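Local atomic coordinates of putative secreted endoglycosylceramidase (Rhodococcus hoagii, PDB entry 6JYZ), a protein that probably hydrolyses O-glycosidic bonds of galactosylceramide-type glycolipids, as a secreted endogalactosylceramidase of glycoside hydrolase family 5. Residues Q199-L204 and A246-A251; P212-Y217 and F256-I261; P223-R228 and E263-W268; R239-A244 and H280-P285. All blocks are in the same frame, centred on the assembly; numbering follows the deposited sequence.

Contact 1 (Q199-L204 and A246-A251); sequences QTWARL and AAIRQA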
loop_
_atom_site.group_PDB
_atom_site.type_symbol
_atom_site.label_atom_id
_atom_site.label_comp_id
_atom_site.label_asym_id
_atom_site.label_seq_id
_atom_site.Cartn_x
_atom_site.Cartn_y
_atom_site.Cartn_z
ATOM N N GLN A 199 9.998 9.068 16.459
ATOM C CA GLN A 199 11.209 9.785 16.083
ATOM C C GLN A 199 11.758 9.252 14.779
ATOM O O GLN A 199 12.216 10.051 13.941
ATOM C CB GLN A 199 12.206 9.661 17.224
ATOM C CG GLN A 199 13.585 10.241 16.819
ATOM C CD GLN A 199 14.560 10.246 17.968
ATOM O OE1 GLN A 199 15.081 9.225 18.385
ATOM N NE2 GLN A 199 14.721 11.404 18.511
ATOM N N THR A 200 11.741 7.948 14.545
ATOM C CA THR A 200 12.206 7.383 13.284
ATOM C C THR A 200 11.369 7.936 12.102
ATOM O O THR A 200 11.928 8.308 11.058
ATOM C CB THR A 200 12.187 5.843 13.351
ATOM O OG1 THR A 200 13.154 5.454 14.322
ATOM C CG2 THR A 200 12.443 5.206 11.996
ATOM N N TRP A 201 10.050 8.021 12.269
ATOM C CA TRP A 201 9.220 8.604 11.218
ATOM C C TRP A 201 9.600 10.049 10.964
ATOM O O TRP A 201 9.676 10.480 9.823
ATOM C CB TRP A 201 7.720 8.555 11.586
ATOM C CG TRP A 201 6.956 7.544 10.785
ATOM C CD1 TRP A 201 6.127 6.559 11.252
ATOM C CD2 TRP A 201 6.914 7.449 9.339
ATOM N NE1 TRP A 201 5.560 5.865 10.207
ATOM C CE2 TRP A 201 6.047 6.391 9.000
ATOM C CE3 TRP A 201 7.565 8.156 8.297
ATOM C CZ2 TRP A 201 5.797 6.018 7.666
ATOM C CZ3 TRP A 201 7.318 7.758 6.992
ATOM C CH2 TRP A 201 6.467 6.679 6.673
ATOM N N ALA A 202 9.824 10.836 12.012
ATOM C CA ALA A 202 10.211 12.251 11.835
ATOM C C ALA A 202 11.525 12.337 11.061
ATOM O O ALA A 202 11.639 13.141 10.105
ATOM C CB ALA A 202 10.311 12.909 13.190
ATOM N N ARG A 203 12.482 11.486 11.425
ATOM C CA ARG A 203 13.795 11.506 10.752
ATOM C C ARG A 203 13.606 11.144 9.289
ATOM O O ARG A 203 14.243 11.732 8.403
ATOM C CB ARG A 203 14.736 10.526 11.451
ATOM C CG ARG A 203 15.176 11.074 12.808
ATOM C CD ARG A 203 15.889 9.964 13.561
ATOM N NE ARG A 203 16.503 10.538 14.768
ATOM C CZ ARG A 203 17.226 9.817 15.585
ATOM N NH1 ARG A 203 17.281 8.510 15.533
ATOM N NH2 ARG A 203 17.920 10.475 16.532
ATOM N N LEU A 204 12.751 10.159 8.967
ATOM C CA LEU A 204 12.546 9.781 7.570
ATOM C C LEU A 204 11.806 10.855 6.812
ATOM O O LEU A 204 12.177 11.126 5.643
ATOM C CB LEU A 204 11.797 8.436 7.543
ATOM C CG LEU A 204 11.580 7.878 6.133
ATOM C CD1 LEU A 204 12.918 7.656 5.414
ATOM C CD2 LEU A 204 10.789 6.592 6.182
ATOM N N ALA A 246 2.356 14.759 14.432
ATOM C CA ALA A 246 2.949 16.005 14.956
ATOM C C ALA A 246 4.450 15.949 14.732
ATOM O O ALA A 246 5.058 16.980 14.398
ATOM C CB ALA A 246 2.648 16.103 16.455
ATOM N N ALA A 247 5.113 14.821 14.917
ATOM C CA ALA A 247 6.554 14.734 14.762
ATOM C C ALA A 247 6.926 14.923 13.316
ATOM O O ALA A 247 7.921 15.610 13.006
ATOM C CB ALA A 247 7.041 13.418 15.299
ATOM N N ILE A 248 6.172 14.336 12.380
ATOM C CA ILE A 248 6.444 14.466 10.951
ATOM C C ILE A 248 6.246 15.921 10.558
ATOM O O ILE A 248 7.083 16.446 9.787
ATOM C CB ILE A 248 5.479 13.532 10.184
ATOM C CG1 ILE A 248 6.002 12.093 10.346
ATOM C CG2 ILE A 248 5.419 13.917 8.717
ATOM C CD1 ILE A 248 4.954 11.001 9.875
ATOM N N ARG A 249 5.191 16.582 10.996
ATOM C CA ARG A 249 4.953 17.946 10.503
ATOM C C ARG A 249 6.074 18.843 11.001
ATOM O O ARG A 249 6.503 19.753 10.245
ATOM C CB ARG A 249 3.602 18.437 11.043
ATOM C CG ARG A 249 2.405 17.742 10.383
ATOM C CD ARG A 249 2.281 18.157 8.921
ATOM N NE ARG A 249 1.130 17.504 8.235
ATOM C CZ ARG A 249 1.211 16.738 7.153
ATOM N NH1 ARG A 249 2.348 16.449 6.562
ATOM N NH2 ARG A 249 0.050 16.282 6.652
ATOM N N GLN A 250 6.612 18.636 12.193
ATOM C CA GLN A 250 7.759 19.433 12.630
ATOM C C GLN A 250 8.982 19.121 11.778
ATOM O O GLN A 250 9.737 20.033 11.395
ATOM C CB GLN A 250 8.005 19.147 14.113
ATOM C CG GLN A 250 9.203 19.905 14.709
ATOM C CD GLN A 250 8.988 21.390 14.656
ATOM O OE1 GLN A 250 7.924 21.899 15.031
ATOM N NE2 GLN A 250 10.014 22.093 14.179
ATOM N N ALA A 251 9.222 17.871 11.458
ATOM C CA ALA A 251 10.394 17.472 10.725
ATOM C C ALA A 251 10.326 17.970 9.291
ATOM O O ALA A 251 11.363 18.017 8.595
ATOM C CB ALA A 251 10.522 15.951 10.739
#
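Ile-248 sets CG1 anti to its carbonyl carbon (chi1 -76°), and an extended second torsion then carries CD1 up to Trp-201. There CD1 lies 4.1 Å from Trp-201 CB and equally close to the ring atoms CG and CD2. It comes in obliquely near the rim of the indole. The two side chains lie side by side and point the same way. Trp-201 has an unusual first torsion of -108°, away from a staggered position. Its indole runs past Ile-248 into the layer between the helices and the barrel strands, where NE1 donates to the carbonyl of Leu-219. The ring also touches Leu-122 and Met-124 of strand 119-124. With the aliphatic chain of Ile-248 cut back to CB, as in an alanine here, a gap would probably open beside Trp-201 and the neighbouring Tyr-217 ring, and the indole would be less firmly held.

Beside this pair the helices meet through alanines. Ala-202 CB sits between two methyls, 3.9 Å from Ala-247 CB and 3.9 Å from Ala-251 CB. It also rests on the carbonyl of Ala-247, at 3.6 Å from its O. Ala-251 CB is only 3.1 Å from Ala-202 O, a tight fit of methyl against backbone. These small residues allow the segment axes to approach to 8.0 Å. The axes point roughly the same way, 28° apart. Helices 193-206 and 230-251 are thus successive, roughly parallel helices of the outer layer, an arrangement characteristic of the (beta/alpha)8 barrel of family 5 glycoside hydrolases.

Contact 2 (P212-Y217 and F256-I261); sequences PAVVGY and FPHLVI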
loop_
_atom_site.group_PDB
_atom_site.type_symbol
_atom_site.label_atom_id
_atom_site.label_comp_id
_atom_site.label_asym_id
_atom_site.label_seq_id
_atom_site.Cartn_x
_atom_site.Cartn_y
_atom_site.Cartn_z
ATOM N N PRO A 212 8.629 16.123 -4.221
ATOM C CA PRO A 212 7.222 15.993 -4.617
ATOM C C PRO A 212 6.896 14.559 -5.049
ATOM O O PRO A 212 5.692 14.220 -5.044
ATOM C CB PRO A 212 7.073 16.971 -5.815
ATOM C CG PRO A 212 8.477 17.094 -6.366
ATOM C CD PRO A 212 9.403 17.031 -5.148
ATOM N N ALA A 213 7.850 13.731 -5.423
ATOM C CA ALA A 213 7.492 12.385 -5.843
ATOM C C ALA A 213 7.022 11.563 -4.679
ATOM O O ALA A 213 6.482 10.484 -4.917
ATOM C CB ALA A 213 8.702 11.772 -6.468
ATOM N N VAL A 214 7.301 11.939 -3.436
ATOM C CA VAL A 214 6.796 11.195 -2.293
ATOM C C VAL A 214 5.387 11.716 -2.036
ATOM O O VAL A 214 5.170 12.882 -1.726
ATOM C CB VAL A 214 7.714 11.347 -1.083
ATOM C CG1 VAL A 214 7.041 10.823 0.219
ATOM C CG2 VAL A 214 9.035 10.626 -1.332
ATOM N N VAL A 215 4.408 10.823 -2.210
ATOM C CA VAL A 215 3.027 11.176 -1.905
ATOM C C VAL A 215 2.888 11.566 -0.437
ATOM O O VAL A 215 2.288 12.537 -0.074
ATOM C CB VAL A 215 2.142 9.927 -2.147
ATOM C CG1 VAL A 215 0.657 10.263 -1.811
ATOM C CG2 VAL A 215 2.281 9.402 -3.576
ATOM N N GLY A 216 3.510 10.712 0.392
ATOM C CA GLY A 216 3.375 10.822 1.823
ATOM C C GLY A 216 3.610 9.469 2.465
ATOM O O GLY A 216 4.306 8.611 1.910
ATOM N N TYR A 217 3.014 9.374 3.666
ATOM C CA TYR A 217 3.540 8.440 4.655
ATOM C C TYR A 217 2.387 7.566 5.137
ATOM O O TYR A 217 1.429 8.119 5.717
ATOM C CB TYR A 217 4.062 9.222 5.869
ATOM C CG TYR A 217 4.848 10.457 5.507
ATOM C CD1 TYR A 217 6.055 10.377 4.882
ATOM C CD2 TYR A 217 4.290 11.684 5.809
ATOM C CE1 TYR A 217 6.765 11.593 4.546
ATOM C CE2 TYR A 217 4.933 12.866 5.508
ATOM C CZ TYR A 217 6.180 12.776 4.918
ATOM O OH TYR A 217 6.829 13.976 4.633
ATOM N N PHE A 256 7.707 20.913 2.682
ATOM C CA PHE A 256 6.279 21.107 2.581
ATOM C C PHE A 256 5.592 19.901 3.194
ATOM O O PHE A 256 6.207 18.845 3.286
ATOM C CB PHE A 256 5.817 21.388 1.131
ATOM C CG PHE A 256 6.039 20.233 0.190
ATOM C CD1 PHE A 256 5.076 19.230 0.116
ATOM C CD2 PHE A 256 7.164 20.167 -0.631
ATOM C CE1 PHE A 256 5.221 18.150 -0.757
ATOM C CE2 PHE A 256 7.269 19.076 -1.505
ATOM C CZ PHE A 256 6.331 18.095 -1.533
ATOM N N PRO A 257 4.302 20.047 3.573
ATOM C CA PRO A 257 3.592 18.923 4.190
ATOM C C PRO A 257 3.133 17.927 3.136
ATOM O O PRO A 257 2.471 18.277 2.181
ATOM C CB PRO A 257 2.398 19.581 4.890
ATOM C CG PRO A 257 2.177 20.834 4.108
ATOM C CD PRO A 257 3.572 21.314 3.706
ATOM N N HIS A 258 3.510 16.680 3.335
ATOM C CA HIS A 258 3.051 15.583 2.501
ATOM C C HIS A 258 1.785 14.936 3.051
ATOM O O HIS A 258 1.360 15.218 4.177
ATOM C CB HIS A 258 4.184 14.561 2.330
ATOM C CG HIS A 258 5.396 15.103 1.620
ATOM N ND1 HIS A 258 6.190 16.195 2.109
ATOM C CD2 HIS A 258 5.927 14.693 0.447
ATOM C CE1 HIS A 258 7.211 16.362 1.211
ATOM N NE2 HIS A 258 7.064 15.429 0.248
ATOM N N LEU A 259 1.182 14.047 2.259
ATOM C CA LEU A 259 -0.054 13.375 2.739
ATOM C C LEU A 259 0.252 12.371 3.835
ATOM O O LEU A 259 1.336 11.783 3.868
ATOM C CB LEU A 259 -0.701 12.626 1.564
ATOM C CG LEU A 259 -1.233 13.455 0.429
ATOM C CD1 LEU A 259 -2.033 12.710 -0.617
ATOM C CD2 LEU A 259 -1.356 14.929 0.542
ATOM N N VAL A 260 -0.742 12.215 4.695
ATOM C CA VAL A 260 -0.638 11.230 5.784
ATOM C C VAL A 260 -1.655 10.155 5.478
ATOM O O VAL A 260 -2.862 10.442 5.521
ATOM C CB VAL A 260 -0.863 11.893 7.126
ATOM C CG1 VAL A 260 -1.059 10.759 8.142
ATOM C CG2 VAL A 260 0.401 12.709 7.468
ATOM N N ILE A 261 -1.186 8.945 5.204
ATOM C CA ILE A 261 -2.064 7.840 4.856
ATOM C C ILE A 261 -2.186 7.014 6.136
ATOM O O ILE A 261 -1.188 6.585 6.728
ATOM C CB ILE A 261 -1.401 7.062 3.717
ATOM C CG1 ILE A 261 -1.456 7.955 2.459
ATOM C CG2 ILE A 261 -2.092 5.738 3.462
ATOM C CD1 ILE A 261 -0.505 7.484 1.339
#
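Leu-259 O is gripped twice by 212-217: Tyr-217 N donates to it at 2.9 Å, and Gly-216 CA makes a CA-H...O contact with it at 3.0 Å. A side chain on Gly-216 would run into this same oxygen. The parallel ladder continues on both sides, with Leu-259 N bonded to Val-215 O and Ile-261 N bonded to Tyr-217 O at 2.8 Å.

Val-215 CG1 meets Leu-259 CD1 at 3.8 Å. The Tyr-217 ring instead crosses His-258 obliquely, with its CE2 and CZ each 3.7 Å from His-258 CB. Its hydroxyl is hydrogen-bonded to Glu-252, which also receives His-258 N. A phenylalanine in place of Tyr-217 would probably leave Glu-252 without that hydroxyl partner and the ring less well fixed against His-258. The imidazole turns its edge to Val-214, with CD2 2.9 Å from Val-214 O, while NE2 is bonded to Glu-211 O. One face of the imidazole is covered by Phe-256, whose CZ comes edge-on to Pro-212 CA at 3.8 Å.

Helix 230-251 joins these neighbouring parallel strands in a beta-alpha-beta crossover, the repeating element of the (beta/alpha)8 barrel.

Contact 3 (P223-R228 and E263-W268); sequences PNPGLR and EPSALW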
loop_
_atom_site.group_PDB
_atom_site.type_symbol
_atom_site.label_atom_id
_atom_site.label_comp_id
_atom_site.label_asym_id
_atom_site.label_seq_id
_atom_site.Cartn_x
_atom_site.Cartn_y
_atom_site.Cartn_z
ATOM N N PRO A 223 -2.183 -1.983 11.569
ATOM C CA PRO A 223 -1.867 -2.050 13.001
ATOM C C PRO A 223 -2.723 -3.114 13.689
ATOM O O PRO A 223 -3.947 -3.118 13.518
ATOM C CB PRO A 223 -2.168 -0.649 13.511
ATOM C CG PRO A 223 -2.077 0.212 12.283
ATOM C CD PRO A 223 -2.575 -0.644 11.121
ATOM N N ASN A 224 -2.101 -4.012 14.441
ATOM C CA ASN A 224 -2.908 -5.038 15.066
ATOM C C ASN A 224 -3.625 -4.476 16.313
ATOM O O ASN A 224 -3.174 -3.474 16.903
ATOM C CB ASN A 224 -2.070 -6.246 15.474
ATOM C CG ASN A 224 -1.536 -7.082 14.321
ATOM O OD1 ASN A 224 -1.470 -6.638 13.081
ATOM N ND2 ASN A 224 -1.089 -8.246 14.600
ATOM N N PRO A 225 -4.707 -5.096 16.792
ATOM C CA PRO A 225 -5.383 -4.601 17.987
ATOM C C PRO A 225 -4.558 -4.621 19.268
ATOM O O PRO A 225 -4.894 -3.938 20.221
ATOM C CB PRO A 225 -6.619 -5.528 18.086
ATOM C CG PRO A 225 -6.873 -5.957 16.672
ATOM C CD PRO A 225 -5.481 -6.125 16.085
ATOM N N GLY A 226 -3.478 -5.432 19.290
ATOM C CA GLY A 226 -2.794 -5.632 20.570
ATOM C C GLY A 226 -3.691 -6.465 21.495
ATOM O O GLY A 226 -4.183 -7.523 21.113
ATOM N N LEU A 227 -3.774 -5.995 22.718
ATOM C CA LEU A 227 -4.617 -6.647 23.732
ATOM C C LEU A 227 -5.913 -5.904 23.948
ATOM O O LEU A 227 -6.511 -5.965 25.036
ATOM C CB LEU A 227 -3.841 -6.869 25.039
ATOM C CG LEU A 227 -2.627 -7.796 24.883
ATOM C CD1 LEU A 227 -1.830 -7.840 26.200
ATOM C CD2 LEU A 227 -3.020 -9.181 24.487
ATOM N N ARG A 228 -6.376 -5.186 22.930
ATOM C CA ARG A 228 -7.612 -4.426 23.030
ATOM C C ARG A 228 -8.651 -4.925 22.050
ATOM O O ARG A 228 -8.350 -5.547 21.050
ATOM C CB ARG A 228 -7.313 -2.929 22.810
ATOM C CG ARG A 228 -6.419 -2.371 23.909
ATOM C CD ARG A 228 -7.031 -2.381 25.316
ATOM N NE ARG A 228 -6.103 -1.857 26.316
ATOM C CZ ARG A 228 -5.274 -2.601 26.992
ATOM N NH1 ARG A 228 -5.185 -3.895 26.833
ATOM N NH2 ARG A 228 -4.469 -1.951 27.874
ATOM N N GLU A 263 -4.520 4.018 8.528
ATOM C CA GLU A 263 -5.274 2.784 8.322
ATOM C C GLU A 263 -6.183 2.503 9.505
ATOM O O GLU A 263 -5.832 2.805 10.665
ATOM C CB GLU A 263 -4.320 1.609 8.126
ATOM C CG GLU A 263 -3.475 1.800 6.842
ATOM C CD GLU A 263 -2.572 0.632 6.645
ATOM O OE1 GLU A 263 -2.939 -0.514 6.896
ATOM O OE2 GLU A 263 -1.374 0.859 6.214
ATOM N N PRO A 264 -7.271 1.764 9.335
ATOM C CA PRO A 264 -7.930 1.127 10.487
ATOM C C PRO A 264 -7.037 -0.036 10.916
ATOM O O PRO A 264 -6.009 -0.358 10.305
ATOM C CB PRO A 264 -9.218 0.596 9.801
ATOM C CG PRO A 264 -8.750 0.160 8.432
ATOM C CD PRO A 264 -7.748 1.252 8.029
ATOM N N SER A 265 -7.430 -0.712 11.990
ATOM C CA SER A 265 -6.708 -1.887 12.432
ATOM C C SER A 265 -6.740 -2.965 11.350
ATOM O O SER A 265 -7.562 -2.954 10.405
ATOM C CB SER A 265 -7.203 -2.482 13.746
ATOM O OG SER A 265 -8.200 -3.507 13.513
ATOM N N ALA A 266 -5.849 -3.942 11.512
ATOM C CA ALA A 266 -5.792 -5.119 10.652
ATOM C C ALA A 266 -7.136 -5.839 10.555
ATOM O O ALA A 266 -7.313 -6.599 9.604
ATOM C CB ALA A 266 -4.755 -6.078 11.238
ATOM N N LEU A 267 -8.024 -5.682 11.541
ATOM C CA LEU A 267 -9.318 -6.346 11.423
ATOM C C LEU A 267 -10.047 -5.950 10.165
ATOM O O LEU A 267 -10.825 -6.764 9.623
ATOM C CB LEU A 267 -10.194 -6.044 12.649
ATOM C CG LEU A 267 -9.596 -6.581 13.944
ATOM C CD1 LEU A 267 -10.449 -6.087 15.127
ATOM C CD2 LEU A 267 -9.474 -8.087 13.993
ATOM N N TRP A 268 -9.894 -4.739 9.641
ATOM C CA TRP A 268 -10.594 -4.377 8.392
ATOM C C TRP A 268 -10.209 -5.326 7.291
ATOM O O TRP A 268 -11.055 -5.669 6.432
ATOM C CB TRP A 268 -10.229 -2.930 8.008
ATOM C CG TRP A 268 -11.141 -2.369 6.939
ATOM C CD1 TRP A 268 -11.248 -2.776 5.623
ATOM C CD2 TRP A 268 -12.087 -1.314 7.118
ATOM N NE1 TRP A 268 -12.226 -2.024 4.987
ATOM C CE2 TRP A 268 -12.756 -1.141 5.876
ATOM C CE3 TRP A 268 -12.420 -0.474 8.172
ATOM C CZ2 TRP A 268 -13.740 -0.158 5.701
ATOM C CZ3 TRP A 268 -13.404 0.496 8.004
ATOM C CH2 TRP A 268 -14.068 0.633 6.777
#
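Pro-223 and Ser-265 bring the two loops together backbone to backbone, and Ala-266 N donates to Pro-223 O at 2.9 Å. The bond is fairly straight at the hydrogen (161°), but the donor stands above the carbonyl plane. Ser-265 CA adds a CA-H...O contact to the same oxygen at 3.2 Å.

The proline rings do most of the side-chain touching. Pro-223 CD lies 3.5 Å from Pro-264 O. The same atom is 4.1 Å from Glu-263 CB, and the two side chains cross at about a right angle. Further along, Pro-225 CG meets Leu-267 at 3.9 Å from CD1 and equally near CG. Pro-225 also starts a type II' turn that ends at Arg-228, with Gly-226 at positive phi (70°). The side chain of Leu-267 comes within about 4 Å of a bound polyether, probably a crystallisation additive.

Polar groups fix the second loop. Ser-265 OG accepts from Leu-267 N at 2.9 Å, a capping bond just ahead of helix 268-271, and is also hydrogen-bonded to Asp-274. Glu-263 keeps its chain extended beyond CG. Its OE1 accepts from Glu-222 N, and its OE2 forms a salt bridge with Arg-83. One side chain therefore ties the backbone just before Pro-223 to strand 81-86, which is not adjacent to strand 259-262 in the barrel.

Glu-222 and Pro-223 belong to the Asn-Glu-Pro sequence by which family 5 glycoside hydrolases are recognised. Both loops follow adjacent parallel strands, at the C-terminal end of the (beta/alpha)8 barrel where enzymes of this fold carry the active site.

Contact 4 (R239-A244 and H280-P285); sequences RFYQRA and HYLADP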
loop_
_atom_site.group_PDB
_atom_site.type_symbol
_atom_site.label_atom_id
_atom_site.label_comp_id
_atom_site.label_asym_id
_atom_site.label_seq_id
_atom_site.Cartn_x
_atom_site.Cartn_y
_atom_site.Cartn_z
ATOM N N ARG A 239 -4.143 7.353 18.669
ATOM C CA ARG A 239 -3.230 8.109 19.534
ATOM C C ARG A 239 -1.815 8.043 18.987
ATOM O O ARG A 239 -1.102 9.075 18.969
ATOM C CB ARG A 239 -3.252 7.522 20.938
ATOM C CG ARG A 239 -2.582 8.410 21.969
ATOM C CD ARG A 239 -2.522 7.729 23.350
ATOM N NE ARG A 239 -3.855 7.432 23.879
ATOM C CZ ARG A 239 -4.575 8.282 24.616
ATOM N NH1 ARG A 239 -4.156 9.521 24.818
ATOM N NH2 ARG A 239 -5.760 7.915 25.067
ATOM N N PHE A 240 -1.389 6.912 18.462
ATOM C CA PHE A 240 -0.108 6.787 17.817
ATOM C C PHE A 240 -0.090 7.654 16.543
ATOM O O PHE A 240 0.896 8.404 16.318
ATOM C CB PHE A 240 0.187 5.328 17.464
ATOM C CG PHE A 240 1.234 5.188 16.377
ATOM C CD1 PHE A 240 2.551 5.617 16.616
ATOM C CD2 PHE A 240 0.924 4.690 15.133
ATOM C CE1 PHE A 240 3.565 5.499 15.622
ATOM C CE2 PHE A 240 1.896 4.615 14.141
ATOM C CZ PHE A 240 3.194 5.017 14.362
ATOM N N TYR A 241 -1.105 7.607 15.713
ATOM C CA TYR A 241 -1.081 8.424 14.513
ATOM C C TYR A 241 -0.934 9.901 14.873
ATOM O O TYR A 241 -0.180 10.618 14.189
ATOM C CB TYR A 241 -2.346 8.246 13.696
ATOM C CG TYR A 241 -2.565 6.885 13.079
ATOM C CD1 TYR A 241 -1.533 6.044 12.741
ATOM C CD2 TYR A 241 -3.855 6.449 12.795
ATOM C CE1 TYR A 241 -1.760 4.785 12.171
ATOM C CE2 TYR A 241 -4.125 5.245 12.177
ATOM C CZ TYR A 241 -3.077 4.432 11.850
ATOM O OH TYR A 241 -3.251 3.226 11.232
ATOM N N GLN A 242 -1.635 10.371 15.902
ATOM C CA GLN A 242 -1.543 11.793 16.258
ATOM C C GLN A 242 -0.118 12.120 16.645
ATOM O O GLN A 242 0.401 13.188 16.237
ATOM C CB GLN A 242 -2.544 12.041 17.377
ATOM C CG GLN A 242 -2.483 13.513 17.852
ATOM C CD GLN A 242 -3.518 13.733 18.931
ATOM O OE1 GLN A 242 -3.430 13.113 19.986
ATOM N NE2 GLN A 242 -4.455 14.604 18.607
ATOM N N ARG A 243 0.541 11.290 17.434
ATOM C CA ARG A 243 1.939 11.551 17.805
ATOM C C ARG A 243 2.836 11.537 16.573
ATOM O O ARG A 243 3.704 12.426 16.448
ATOM C CB ARG A 243 2.416 10.474 18.781
ATOM C CG ARG A 243 1.888 10.601 20.190
ATOM C CD ARG A 243 2.523 9.529 21.081
ATOM N NE ARG A 243 3.986 9.718 21.298
ATOM C CZ ARG A 243 4.823 8.955 22.137
ATOM N NH1 ARG A 243 4.339 7.893 22.730
ATOM N NH2 ARG A 243 6.090 9.282 22.382
ATOM N N ALA A 244 2.668 10.592 15.670
ATOM C CA ALA A 244 3.536 10.519 14.501
ATOM C C ALA A 244 3.299 11.713 13.600
ATOM O O ALA A 244 4.288 12.295 13.105
ATOM C CB ALA A 244 3.228 9.248 13.736
ATOM N N HIS A 280 -10.645 13.044 15.959
ATOM C CA HIS A 280 -9.858 14.103 16.542
ATOM C C HIS A 280 -8.363 13.789 16.458
ATOM O O HIS A 280 -7.527 14.702 16.441
ATOM C CB HIS A 280 -10.268 14.393 17.990
ATOM C CG HIS A 280 -9.788 13.396 19.017
ATOM N ND1 HIS A 280 -10.404 12.179 19.368
ATOM C CD2 HIS A 280 -8.705 13.513 19.771
ATOM C CE1 HIS A 280 -9.668 11.668 20.365
ATOM N NE2 HIS A 280 -8.632 12.406 20.565
ATOM N N TYR A 281 -7.957 12.523 16.406
ATOM C CA TYR A 281 -6.553 12.171 16.264
ATOM C C TYR A 281 -6.000 12.456 14.867
ATOM O O TYR A 281 -4.767 12.471 14.736
ATOM C CB TYR A 281 -6.393 10.682 16.560
ATOM C CG TYR A 281 -6.588 10.257 17.997
ATOM C CD1 TYR A 281 -5.853 10.822 19.025
ATOM C CD2 TYR A 281 -7.526 9.263 18.295
ATOM C CE1 TYR A 281 -5.968 10.377 20.346
ATOM C CE2 TYR A 281 -7.636 8.776 19.595
ATOM C CZ TYR A 281 -6.834 9.330 20.575
ATOM O OH TYR A 281 -6.889 8.902 21.896
ATOM N N LEU A 282 -6.869 12.570 13.858
ATOM C CA LEU A 282 -6.528 12.705 12.446
ATOM C C LEU A 282 -6.975 14.072 11.935
ATOM O O LEU A 282 -7.232 14.184 10.748
ATOM C CB LEU A 282 -7.151 11.566 11.640
ATOM C CG LEU A 282 -6.532 10.161 11.694
ATOM C CD1 LEU A 282 -5.040 10.123 11.442
ATOM C CD2 LEU A 282 -6.986 9.343 12.859
ATOM N N ALA A 283 -7.001 15.100 12.759
ATOM C CA ALA A 283 -7.497 16.416 12.350
ATOM C C ALA A 283 -6.387 17.204 11.660
ATOM O O ALA A 283 -5.898 18.211 12.138
ATOM C CB ALA A 283 -7.963 17.148 13.609
ATOM N N ASP A 284 -5.881 16.721 10.554
ATOM C CA ASP A 284 -4.906 17.397 9.699
ATOM C C ASP A 284 -5.528 17.315 8.334
ATOM O O ASP A 284 -6.081 16.271 7.937
ATOM C CB ASP A 284 -3.571 16.602 9.758
ATOM C CG ASP A 284 -2.474 17.115 8.822
ATOM O OD1 ASP A 284 -2.640 17.091 7.577
ATOM O OD2 ASP A 284 -1.459 17.624 9.353
ATOM N N PRO A 285 -5.476 18.378 7.505
ATOM C CA PRO A 285 -6.231 18.391 6.269
ATOM C C PRO A 285 -5.687 17.466 5.183
ATOM O O PRO A 285 -6.397 17.244 4.208
ATOM C CB PRO A 285 -6.168 19.871 5.788
ATOM C CG PRO A 285 -4.960 20.361 6.494
ATOM C CD PRO A 285 -4.895 19.687 7.865
#
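On the outside of the (beta/alpha)8 barrel, Tyr-281 of the loop before strand 287-289 lies against Arg-239 and Gln-242 of helix 230-251. The Tyr-281 ring covers the helix backbone at Arg-239. Arg-239 N sits 3.6 Å above the centre of the ring, and Arg-239 CA is 3.6 Å from Tyr-281 CE1. His-280 lies over the opposite face of the ring, so the phenol is held between its own neighbour and the helix.

The Arg-239 side chain starts anti to the backbone N (chi1 -167°) and bends at chi3 (-61°), which brings the guanidinium over the hydroxyl. Tyr-281 OH faces the flat side of that group, 3.5 Å from Arg-239 NH2, rather than one of its N-H edges. The hydroxyl is hydrogen-bonded instead to Asp-235, one turn earlier on the helix. Asp-235 also makes a long, weak ion pair with Arg-239.

Gln-242 takes the edge of the same ring. Its amide stands almost upright to the ring plane, at 80°, and Gln-242 OE1 is 3.5 Å from Tyr-281 CD1. Nearer the helix, Gln-242 CB packs on the Tyr-281 carbonyl, 3.5 Å from its O. No direct hydrogen bond links the two segments.

Past Tyr-281 the chain makes an inverse gamma turn centred on Ala-283. Leu-282 reaches the helix with the end of its side chain, and the residue also touches Phe-262 and Ile-245. Its CD1 ends 4.0 Å from Tyr-241 CB, on the buried side of the contact.

All four contacts lie in one part of the (beta/alpha)8 barrel, and their segments alternate along the chain. Helix 193-206, strand 214-218, helix 230-251 and strand 259-262 follow in order. Contacts 1 and 4 share helix 230-251, with centres about 13 Å apart, and a salt bridge from Arg-249 to Asp-284 joins them. Contacts 1 and 2 have centres about 12 Å apart, and Ile-248 and Trp-201 both pack on Tyr-217. Contact 3 lies at the other end of the same strands, its centre about 23 Å from that of contact 2. Tyr-241 OH reaches Glu-263 O and links contact 4 to contact 3. The outer helix thus connects the barrel strands to the loops at their C-terminal ends.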